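Local atomic coordinates of DNA replication protein DnaC (Aquifex aeolicus, PDB entry 3ECC), a protein that acts as a helicase loader in the initiation of bacterial DNA replication, binding adenine nucleotide together with magnesium. Residues T42-P47 / N174-I179; K66-Y71 / S101-L106; K2-A7 / K51-V56. One frame throughout, in Å; residues are numbered along the deposited sequence.

Contact 1. Residues T42-P47 / N174-I179. With BEF (beryllium trifluoride ion), chain D.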
loop_
_atom_site.group_PDB
_atom_site.type_symbol
_atom_site.label_atom_id
_atom_site.label_comp_id
_atom_site.label_asym_id
_atom_site.label_seq_id
_atom_site.Cartn_x
_atom_site.Cartn_y
_atom_site.Cartn_z
ATOM N N THR A 42 2.084 -5.252 -2.875
ATOM C CA THR A 42 0.778 -4.800 -3.304
ATOM C C THR A 42 -0.268 -5.869 -3.010
ATOM O O THR A 42 -0.190 -6.988 -3.511
ATOM C CB THR A 42 0.774 -4.461 -4.799
ATOM O OG1 THR A 42 1.829 -3.527 -5.079
ATOM C CG2 THR A 42 -0.565 -3.857 -5.212
ATOM N N PHE A 43 -1.244 -5.513 -2.183
ATOM C CA PHE A 43 -2.301 -6.435 -1.785
ATOM C C PHE A 43 -3.580 -6.119 -2.541
ATOM O O PHE A 43 -4.119 -5.016 -2.441
ATOM C CB PHE A 43 -2.572 -6.326 -0.285
ATOM C CG PHE A 43 -1.399 -6.676 0.574
ATOM C CD1 PHE A 43 -1.162 -7.991 0.942
ATOM C CD2 PHE A 43 -0.543 -5.687 1.031
ATOM C CE1 PHE A 43 -0.092 -8.317 1.744
ATOM C CE2 PHE A 43 0.538 -6.002 1.841
ATOM C CZ PHE A 43 0.763 -7.318 2.200
ATOM N N VAL A 44 -4.060 -7.095 -3.300
ATOM C CA VAL A 44 -5.259 -6.933 -4.099
ATOM C C VAL A 44 -6.308 -7.922 -3.611
ATOM O O VAL A 44 -5.970 -8.966 -3.066
ATOM C CB VAL A 44 -4.955 -7.182 -5.593
ATOM C CG1 VAL A 44 -6.082 -6.660 -6.465
ATOM C CG2 VAL A 44 -3.657 -6.503 -5.984
ATOM N N GLY A 45 -7.581 -7.583 -3.793
ATOM C CA GLY A 45 -8.664 -8.490 -3.429
ATOM C C GLY A 45 -9.951 -7.802 -3.008
ATOM O O GLY A 45 -10.011 -6.579 -2.881
ATOM N N SER A 46 -10.980 -8.606 -2.780
ATOM C CA SER A 46 -12.271 -8.130 -2.298
ATOM C C SER A 46 -12.222 -7.669 -0.831
ATOM O O SER A 46 -11.251 -7.952 -0.126
ATOM C CB SER A 46 -13.313 -9.235 -2.457
ATOM O OG SER A 46 -13.726 -9.321 -3.802
ATOM N N PRO A 47 -13.268 -6.936 -0.382
ATOM C CA PRO A 47 -13.462 -6.486 1.007
ATOM C C PRO A 47 -13.449 -7.626 2.036
ATOM O O PRO A 47 -13.844 -8.749 1.715
ATOM C CB PRO A 47 -14.857 -5.845 0.973
ATOM C CG PRO A 47 -15.023 -5.374 -0.435
ATOM C CD PRO A 47 -14.265 -6.347 -1.301
ATOM N N ASN A 174 6.833 -3.152 -6.734
ATOM C CA ASN A 174 6.173 -4.038 -5.785
ATOM C C ASN A 174 5.953 -5.453 -6.297
ATOM O O ASN A 174 5.880 -5.687 -7.502
ATOM C CB ASN A 174 4.849 -3.425 -5.313
ATOM C CG ASN A 174 5.056 -2.308 -4.322
ATOM O OD1 ASN A 174 6.181 -1.871 -4.088
ATOM N ND2 ASN A 174 3.969 -1.841 -3.724
ATOM N N GLU A 175 5.863 -6.399 -5.368
ATOM C CA GLU A 175 5.415 -7.738 -5.697
ATOM C C GLU A 175 3.912 -7.852 -5.449
ATOM O O GLU A 175 3.409 -7.387 -4.427
ATOM C CB GLU A 175 6.174 -8.771 -4.869
ATOM C CG GLU A 175 6.504 -10.037 -5.642
ATOM C CD GLU A 175 6.613 -11.250 -4.743
ATOM O OE1 GLU A 175 7.413 -11.201 -3.777
ATOM O OE2 GLU A 175 5.897 -12.246 -4.999
ATOM N N LEU A 176 3.198 -8.465 -6.387
ATOM C CA LEU A 176 1.746 -8.568 -6.284
ATOM C C LEU A 176 1.321 -9.801 -5.491
ATOM O O LEU A 176 1.772 -10.911 -5.765
ATOM C CB LEU A 176 1.103 -8.584 -7.675
ATOM C CG LEU A 176 -0.410 -8.327 -7.743
ATOM C CD1 LEU A 176 -0.710 -6.824 -7.835
ATOM C CD2 LEU A 176 -1.043 -9.084 -8.914
ATOM N N LEU A 177 0.443 -9.597 -4.517
ATOM C CA LEU A 177 -0.104 -10.701 -3.736
ATOM C C LEU A 177 -1.629 -10.671 -3.729
ATOM O O LEU A 177 -2.244 -9.877 -3.023
ATOM C CB LEU A 177 0.434 -10.672 -2.299
ATOM C CG LEU A 177 1.907 -11.058 -2.076
ATOM C CD1 LEU A 177 2.371 -10.614 -0.697
ATOM C CD2 LEU A 177 2.145 -12.557 -2.262
ATOM N N VAL A 178 -2.242 -11.537 -4.520
ATOM C CA VAL A 178 -3.687 -11.603 -4.532
ATOM C C VAL A 178 -4.212 -12.396 -3.353
ATOM O O VAL A 178 -3.693 -13.463 -3.025
ATOM C CB VAL A 178 -4.220 -12.194 -5.821
ATOM C CG1 VAL A 178 -5.730 -12.142 -5.821
ATOM C CG2 VAL A 178 -3.672 -11.419 -6.990
ATOM N N ILE A 179 -5.241 -11.858 -2.709
ATOM C CA ILE A 179 -5.843 -12.487 -1.545
ATOM C C ILE A 179 -7.309 -12.769 -1.817
ATOM O O ILE A 179 -8.073 -11.867 -2.168
ATOM C CB ILE A 179 -5.693 -11.598 -0.310
ATOM C CG1 ILE A 179 -4.217 -11.315 -0.065
ATOM C CG2 ILE A 179 -6.325 -12.248 0.902
ATOM C CD1 ILE A 179 -3.988 -10.456 1.110
HETATM BE BE BEF D . -11.033 -3.161 2.289
HETATM F F1 BEF D . -10.688 -4.296 0.988
HETATM F F2 BEF D . -9.722 -2.221 3.022
HETATM F F3 BEF D . -12.575 -3.338 3.124
HETATM O O HOH W 1 -10.074 -11.330 -3.418
#
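Two methyls approach the Phe43 ring obliquely, Ile179 CD1 at 3.8 Å from its CD1 and Leu177 CD1 at 4.2 Å from its CE1. Phe43 and Leu177 lie side by side and point the same way, whereas the side chains of Phe43 and Ile179 cross at a slant. The other flat group, the Asn174 amide, has Thr42 OG1 almost exactly in its plane. ND2 of Asn174 donates to Thr42 OG1 over 3.0 Å; it also donates to Thr136 O, its stronger partner, and the two bonds together probably settle which way the amide faces. Thr42 OG1 stands beside its own backbone N (chi1 -54°), facing Asn174. On the face of Thr42 and Val44, opposite Phe43, Leu176 puts CD1 3.5 Å from Val44 CG2, with Thr42 CG2 also near. The backbones form a parallel ladder: Thr42 N bonds to Glu175 O, Leu177 N to Thr42 O (2.9 Å), Val44 N weakly to Leu177 O, and Ile179 N to Val44 O (3.0 Å). The strand segments are splayed by 27°. Gly45, whose backbone angles call for glycine, leads into the P-loop. Pro47 CA then reaches 3.5 Å from F1 of the beryllium fluoride. Strand 174-178 is the sheet's outermost on this side, while strand 40-45 has strand 136-141 as its other neighbour. The Phe43 side is roofed by helix 17-31, through Ile26 and Thr25, and by helix 51-65, whose Leu54 touches both Phe43 and Ile179.

Contact 2. Residues K66-Y71 / S101-L106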
loop_
_atom_site.group_PDB
_atom_site.type_symbol
_atom_site.label_atom_id
_atom_site.label_comp_id
_atom_site.label_asym_id
_atom_site.label_seq_id
_atom_site.Cartn_x
_atom_site.Cartn_y
_atom_site.Cartn_z
ATOM N N LYS A 66 13.656 -4.677 12.176
ATOM C CA LYS A 66 14.647 -3.785 11.580
ATOM C C LYS A 66 14.713 -2.442 12.305
ATOM O O LYS A 66 15.688 -1.708 12.169
ATOM C CB LYS A 66 14.375 -3.574 10.077
ATOM C CG LYS A 66 15.258 -4.399 9.131
ATOM C CD LYS A 66 14.928 -5.891 9.165
ATOM C CE LYS A 66 15.901 -6.697 8.298
ATOM N NZ LYS A 66 15.965 -8.135 8.711
ATOM N N GLY A 67 13.670 -2.120 13.068
ATOM C CA GLY A 67 13.619 -0.852 13.804
ATOM C C GLY A 67 13.392 0.361 12.920
ATOM O O GLY A 67 13.621 1.496 13.338
ATOM N N ILE A 68 12.950 0.116 11.690
ATOM C CA ILE A 68 12.652 1.187 10.742
ATOM C C ILE A 68 11.197 1.630 10.905
ATOM O O ILE A 68 10.271 0.848 10.684
ATOM C CB ILE A 68 12.934 0.740 9.286
ATOM C CG1 ILE A 68 14.443 0.625 9.055
ATOM C CG2 ILE A 68 12.313 1.710 8.285
ATOM C CD1 ILE A 68 14.832 -0.441 8.050
ATOM N N ARG A 69 11.017 2.877 11.337
ATOM C CA ARG A 69 9.694 3.452 11.574
ATOM C C ARG A 69 9.078 3.988 10.282
ATOM O O ARG A 69 9.642 4.884 9.644
ATOM C CB ARG A 69 9.784 4.589 12.597
ATOM C CG ARG A 69 9.770 4.138 14.039
ATOM C CD ARG A 69 9.642 5.328 14.980
ATOM N NE ARG A 69 8.999 4.963 16.244
ATOM C CZ ARG A 69 8.213 5.778 16.947
ATOM N NH1 ARG A 69 7.957 7.004 16.507
ATOM N NH2 ARG A 69 7.667 5.361 18.084
ATOM N N GLY A 70 7.925 3.439 9.903
ATOM C CA GLY A 70 7.189 3.916 8.735
ATOM C C GLY A 70 5.868 4.564 9.113
ATOM O O GLY A 70 5.644 4.898 10.283
ATOM N N TYR A 71 4.981 4.726 8.132
ATOM C CA TYR A 71 3.682 5.366 8.364
ATOM C C TYR A 71 2.549 4.607 7.672
ATOM O O TYR A 71 2.741 4.045 6.594
ATOM C CB TYR A 71 3.704 6.824 7.883
ATOM C CG TYR A 71 4.664 7.738 8.626
ATOM C CD1 TYR A 71 4.226 8.539 9.679
ATOM C CD2 TYR A 71 6.005 7.817 8.257
ATOM C CE1 TYR A 71 5.101 9.382 10.352
ATOM C CE2 TYR A 71 6.889 8.652 8.925
ATOM C CZ TYR A 71 6.432 9.432 9.969
ATOM O OH TYR A 71 7.313 10.260 10.625
ATOM N N SER A 101 9.730 9.041 3.405
ATOM C CA SER A 101 9.563 7.974 4.380
ATOM C C SER A 101 10.135 6.645 3.886
ATOM O O SER A 101 9.932 6.260 2.734
ATOM C CB SER A 101 8.090 7.799 4.732
ATOM O OG SER A 101 7.945 6.902 5.818
ATOM N N PRO A 102 10.834 5.926 4.780
ATOM C CA PRO A 102 11.437 4.628 4.463
ATOM C C PRO A 102 10.401 3.553 4.142
ATOM O O PRO A 102 10.651 2.690 3.301
ATOM C CB PRO A 102 12.201 4.272 5.747
ATOM C CG PRO A 102 11.572 5.106 6.818
ATOM C CD PRO A 102 11.186 6.377 6.139
ATOM N N VAL A 103 9.258 3.597 4.821
ATOM C CA VAL A 103 8.152 2.684 4.534
ATOM C C VAL A 103 6.847 3.464 4.565
ATOM O O VAL A 103 6.581 4.192 5.515
ATOM C CB VAL A 103 8.064 1.535 5.566
ATOM C CG1 VAL A 103 6.827 0.689 5.318
ATOM C CG2 VAL A 103 9.295 0.666 5.508
ATOM N N LEU A 104 6.046 3.322 3.517
ATOM C CA LEU A 104 4.761 3.994 3.453
ATOM C C LEU A 104 3.668 3.020 3.041
ATOM O O LEU A 104 3.838 2.233 2.108
ATOM C CB LEU A 104 4.809 5.183 2.485
ATOM C CG LEU A 104 3.570 6.093 2.401
ATOM C CD1 LEU A 104 3.418 6.973 3.643
ATOM C CD2 LEU A 104 3.625 6.951 1.151
ATOM N N VAL A 105 2.550 3.069 3.761
ATOM C CA VAL A 105 1.382 2.290 3.410
ATOM C C VAL A 105 0.332 3.218 2.828
ATOM O O VAL A 105 -0.127 4.145 3.499
ATOM C CB VAL A 105 0.783 1.561 4.635
ATOM C CG1 VAL A 105 -0.270 0.544 4.189
ATOM C CG2 VAL A 105 1.872 0.889 5.446
ATOM N N LEU A 106 -0.025 2.982 1.570
ATOM C CA LEU A 106 -1.187 3.625 0.969
ATOM C C LEU A 106 -2.356 2.643 0.959
ATOM O O LEU A 106 -2.406 1.737 0.124
ATOM C CB LEU A 106 -0.879 4.100 -0.455
ATOM C CG LEU A 106 0.256 5.105 -0.668
ATOM C CD1 LEU A 106 0.378 5.455 -2.134
ATOM C CD2 LEU A 106 0.048 6.357 0.163
#
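Tyr71 turns the edge of its ring to Ser101: the hydroxyl oxygen OG lies in the ring plane, 3.2 Å from CD2. Two torsions bring them together, Tyr71 holding CG beside its backbone N (chi1 -64°) and Ser101 holding OG anti to its own (chi1 -171°). From there Ser101 OG donates to Val103 O over 3.0 Å, coming from above the carbonyl plane. Tyr71 N reaches Val103 O from the opposite face at 3.1 Å, which gives this carbonyl two donors. An alanine at Ser101 would probably leave Val103 O with one donor fewer and the CD2 edge of Tyr71 without its polar neighbour. Alongside, Ile68 and Pro102 slide past each other in opposite directions, Ile68 CG2 lying 3.6 Å from Pro102 CB. Between these two pairs Gly70 passes close to Val103, its CA 3.3 Å from Val103 O. Val105 N to Tyr71 O (3.0 Å) completes the parallel bridge of Tyr71 with Leu104, whose CD1 packs beside Tyr71 CB on the same side of the sheet. Here strand 71-74, the outermost on this side, begins to pair with strand 104-107. Strand 136-141 flanks the latter on its far side, helix 51-65 packs Leu59 on Val103 and Val105, and Phe33 and Pro35 lie against Ile68.

Contact 3. Residues K2-A7 / K51-V56. With MG (magnesium ion), chain C; ADP (adenosine-5'-diphosphate), chain B; BEF (beryllium trifluoride ion), chain D.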
loop_
_atom_site.group_PDB
_atom_site.type_symbol
_atom_site.label_atom_id
_atom_site.label_comp_id
_atom_site.label_asym_id
_atom_site.label_seq_id
_atom_site.Cartn_x
_atom_site.Cartn_y
_atom_site.Cartn_z
ATOM N N LYS A 2 -5.899 2.260 14.926
ATOM C CA LYS A 2 -5.906 1.181 15.915
ATOM C C LYS A 2 -7.220 0.444 16.119
ATOM O O LYS A 2 -7.571 0.068 17.234
ATOM C CB LYS A 2 -5.310 1.631 17.250
ATOM C CG LYS A 2 -3.771 1.715 17.250
ATOM C CD LYS A 2 -3.149 0.979 18.431
ATOM C CE LYS A 2 -3.699 1.449 19.780
ATOM N NZ LYS A 2 -3.056 0.707 20.904
ATOM N N ARG A 3 -7.920 0.200 15.021
ATOM C CA ARG A 3 -8.800 -0.943 14.944
ATOM C C ARG A 3 -7.934 -2.195 14.737
ATOM O O ARG A 3 -8.329 -3.310 15.092
ATOM C CB ARG A 3 -9.796 -0.777 13.796
ATOM C CG ARG A 3 -10.026 -2.036 12.994
ATOM C CD ARG A 3 -11.257 -1.925 12.124
ATOM N NE ARG A 3 -12.409 -2.592 12.718
ATOM C CZ ARG A 3 -13.359 -1.971 13.403
ATOM N NH1 ARG A 3 -13.298 -0.662 13.573
ATOM N NH2 ARG A 3 -14.374 -2.655 13.914
ATOM N N TYR A 4 -6.740 -1.993 14.186
ATOM C CA TYR A 4 -5.790 -3.080 13.980
ATOM C C TYR A 4 -4.668 -3.065 15.026
ATOM O O TYR A 4 -3.523 -3.411 14.722
ATOM C CB TYR A 4 -5.191 -3.014 12.569
ATOM C CG TYR A 4 -6.209 -2.896 11.446
ATOM C CD1 TYR A 4 -6.733 -4.031 10.828
ATOM C CD2 TYR A 4 -6.638 -1.648 10.996
ATOM C CE1 TYR A 4 -7.661 -3.925 9.796
ATOM C CE2 TYR A 4 -7.575 -1.535 9.970
ATOM C CZ TYR A 4 -8.073 -2.678 9.369
ATOM O OH TYR A 4 -8.991 -2.581 8.350
ATOM N N TRP A 5 -4.999 -2.659 16.254
ATOM C CA TRP A 5 -4.027 -2.644 17.358
ATOM C C TRP A 5 -3.382 -4.018 17.503
ATOM O O TRP A 5 -2.244 -4.144 17.973
ATOM C CB TRP A 5 -4.708 -2.252 18.677
ATOM C CG TRP A 5 -5.709 -3.265 19.165
ATOM C CD1 TRP A 5 -7.039 -3.319 18.856
ATOM C CD2 TRP A 5 -5.453 -4.376 20.030
ATOM N NE1 TRP A 5 -7.626 -4.392 19.478
ATOM C CE2 TRP A 5 -6.676 -5.059 20.205
ATOM C CE3 TRP A 5 -4.308 -4.867 20.671
ATOM C CZ2 TRP A 5 -6.784 -6.202 20.994
ATOM C CZ3 TRP A 5 -4.422 -6.000 21.460
ATOM C CH2 TRP A 5 -5.648 -6.658 21.608
ATOM N N ASN A 6 -4.135 -5.036 17.093
ATOM C CA ASN A 6 -3.783 -6.434 17.291
ATOM C C ASN A 6 -3.278 -7.093 16.014
ATOM O O ASN A 6 -3.066 -8.304 15.977
ATOM C CB ASN A 6 -5.012 -7.198 17.767
ATOM C CG ASN A 6 -6.063 -7.352 16.665
ATOM O OD1 ASN A 6 -6.671 -6.368 16.219
ATOM N ND2 ASN A 6 -6.255 -8.589 16.201
ATOM N N ALA A 7 -3.113 -6.304 14.960
ATOM C CA ALA A 7 -2.666 -6.846 13.680
ATOM C C ALA A 7 -1.173 -7.149 13.686
ATOM O O ALA A 7 -0.349 -6.304 13.330
ATOM C CB ALA A 7 -3.020 -5.907 12.540
ATOM N N LYS A 51 -6.600 -7.482 3.738
ATOM C CA LYS A 51 -5.502 -6.752 3.093
ATOM C C LYS A 51 -4.863 -5.719 4.026
ATOM O O LYS A 51 -3.644 -5.727 4.234
ATOM C CB LYS A 51 -5.969 -6.088 1.792
ATOM C CG LYS A 51 -6.489 -7.065 0.752
ATOM C CD LYS A 51 -6.867 -6.373 -0.550
ATOM C CE LYS A 51 -8.004 -5.380 -0.360
ATOM N NZ LYS A 51 -9.298 -6.043 -0.013
ATOM N N THR A 52 -5.689 -4.839 4.589
ATOM C CA THR A 52 -5.207 -3.823 5.521
ATOM C C THR A 52 -4.560 -4.482 6.737
ATOM O O THR A 52 -3.573 -3.981 7.275
ATOM C CB THR A 52 -6.344 -2.910 5.982
ATOM O OG1 THR A 52 -7.044 -2.405 4.833
ATOM C CG2 THR A 52 -5.807 -1.744 6.812
ATOM N N HIS A 53 -5.117 -5.616 7.151
ATOM C CA HIS A 53 -4.573 -6.366 8.277
ATOM C C HIS A 53 -3.100 -6.705 8.036
ATOM O O HIS A 53 -2.241 -6.441 8.885
ATOM C CB HIS A 53 -5.382 -7.650 8.520
ATOM C CG HIS A 53 -5.022 -8.354 9.788
ATOM N ND1 HIS A 53 -5.780 -8.253 10.934
ATOM C CD2 HIS A 53 -3.968 -9.145 10.102
ATOM C CE1 HIS A 53 -5.220 -8.970 11.894
ATOM N NE2 HIS A 53 -4.117 -9.517 11.416
ATOM N N LEU A 54 -2.816 -7.280 6.872
ATOM C CA LEU A 54 -1.463 -7.721 6.539
ATOM C C LEU A 54 -0.517 -6.563 6.270
ATOM O O LEU A 54 0.676 -6.667 6.539
ATOM C CB LEU A 54 -1.478 -8.677 5.344
ATOM C CG LEU A 54 -1.977 -10.073 5.694
ATOM C CD1 LEU A 54 -2.182 -10.907 4.451
ATOM C CD2 LEU A 54 -0.998 -10.739 6.652
ATOM N N ALA A 55 -1.060 -5.463 5.745
ATOM C CA ALA A 55 -0.301 -4.228 5.535
ATOM C C ALA A 55 0.168 -3.598 6.851
ATOM O O ALA A 55 1.279 -3.081 6.932
ATOM C CB ALA A 55 -1.130 -3.232 4.746
ATOM N N VAL A 56 -0.687 -3.629 7.872
ATOM C CA VAL A 56 -0.326 -3.078 9.176
ATOM C C VAL A 56 0.643 -4.028 9.880
ATOM O O VAL A 56 1.617 -3.591 10.514
ATOM C CB VAL A 56 -1.567 -2.809 10.055
ATOM C CG1 VAL A 56 -1.149 -2.311 11.433
ATOM C CG2 VAL A 56 -2.476 -1.787 9.390
HETATM MG MG MG C . -8.522 -2.610 3.778
HETATM P PB ADP B . -9.501 -5.570 3.836
HETATM O O1B ADP B . -8.446 -4.559 4.249
HETATM O O2B ADP B . -9.097 -6.445 2.680
HETATM O O3B ADP B . -10.883 -4.991 3.708
HETATM P PA ADP B . -9.335 -6.061 6.603
HETATM O O1A ADP B . -7.848 -6.094 6.855
HETATM O O2A ADP B . -9.877 -4.681 6.936
HETATM O O3A ADP B . -9.636 -6.547 5.089
HETATM O "O5'" ADP B . -10.090 -7.206 7.448
HETATM C "C5'" ADP B . -11.345 -7.001 8.087
HETATM C "C4'" ADP B . -11.255 -7.447 9.540
HETATM O "O4'" ADP B . -10.968 -8.845 9.586
HETATM C "C3'" ADP B . -10.123 -6.747 10.264
HETATM O "O3'" ADP B . -10.616 -6.278 11.508
HETATM C "C2'" ADP B . -9.043 -7.802 10.446
HETATM O "O2'" ADP B . -8.427 -7.687 11.714
HETATM C "C1'" ADP B . -9.792 -9.108 10.358
HETATM N N9 ADP B . -9.005 -10.205 9.731
HETATM C C8 ADP B . -8.846 -10.439 8.412
HETATM N N7 ADP B . -8.088 -11.550 8.199
HETATM C C5 ADP B . -7.767 -12.055 9.396
HETATM C C6 ADP B . -6.988 -13.216 9.907
HETATM N N6 ADP B . -6.390 -14.104 9.078
HETATM N N1 ADP B . -6.901 -13.376 11.234
HETATM C C2 ADP B . -7.494 -12.526 12.097
HETATM N N3 ADP B . -8.213 -11.457 11.705
HETATM C C4 ADP B . -8.380 -11.175 10.402
HETATM BE BE BEF D . -11.033 -3.161 2.289
HETATM F F1 BEF D . -10.688 -4.296 0.988
HETATM F F2 BEF D . -9.722 -2.221 3.022
HETATM F F3 BEF D . -12.575 -3.338 3.124
#
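Residues 51-56, the end of the Walker A P-loop and the start of its helix, meet the N-terminal residues 2-7 beside a bound ADP, so that both line one nucleotide pocket. Tyr4 crosses Thr52 at about a right angle, its CZ 3.5 Å from Thr52 CG2, and its OH donates to the alpha-phosphate oxygen O2A over 2.7 Å, with that oxygen in the ring plane. At the phosphates the helix supplies backbone amides: Thr52 N bonds to O1B, His53 N to O1A, and Lys51 N to O2B. Lys51, bent at its last two torsions, brings NZ back to O2B (2.7 Å) and close to F1 of the beryllium fluoride, which stands in for a gamma-phosphate. Thr52 OG1 ligates the magnesium ion, as does ADP O1B at 2.0 Å, while Asp107 is hydrogen-bonded to that hydroxyl. Ala7 and Tyr4 also rest on Val56 CG1, Ala7 CB being 4.2 Å from it. The type I turn from Tyr4 to Ala7 returns the tail to the helix at His53, whose ring is sandwiched: the adenine C4 lies over one face, and over the other stands Ala7 CB, a CH-pi contact 3.9 Å from the centroid and 10° off the ring normal. His53 holds CG anti to the backbone N (chi1 -171°), and its ND1 shares a hydrogen bond of 2.8 Å with ADP O2', in which either could be the donor.

How the contacts relate
All three contacts lie on or against one P-loop NTPase core, a parallel sheet in the order 71-74, 104-107, 136-141, 40-45, 174-178. Contacts 1 and 2 join the two outermost strands to their neighbours, about 19 Å apart between centres and on opposite sides of the chain's centre. Contact 3 lies beside the sheet, its centre about 15 Å from that of contact 1 and about 14 Å from that of contact 2. It touches both: Lys51 NZ is 3.0 Å from Gly45 O, and Ala55 CB packs on Val105 CG1. Along the chain the segments run 2-7, 42-47, 51-56, 66-71, 101-106, 174-179. The phosphates are held where strand 40-45 passes through the P-loop into helix 51-65.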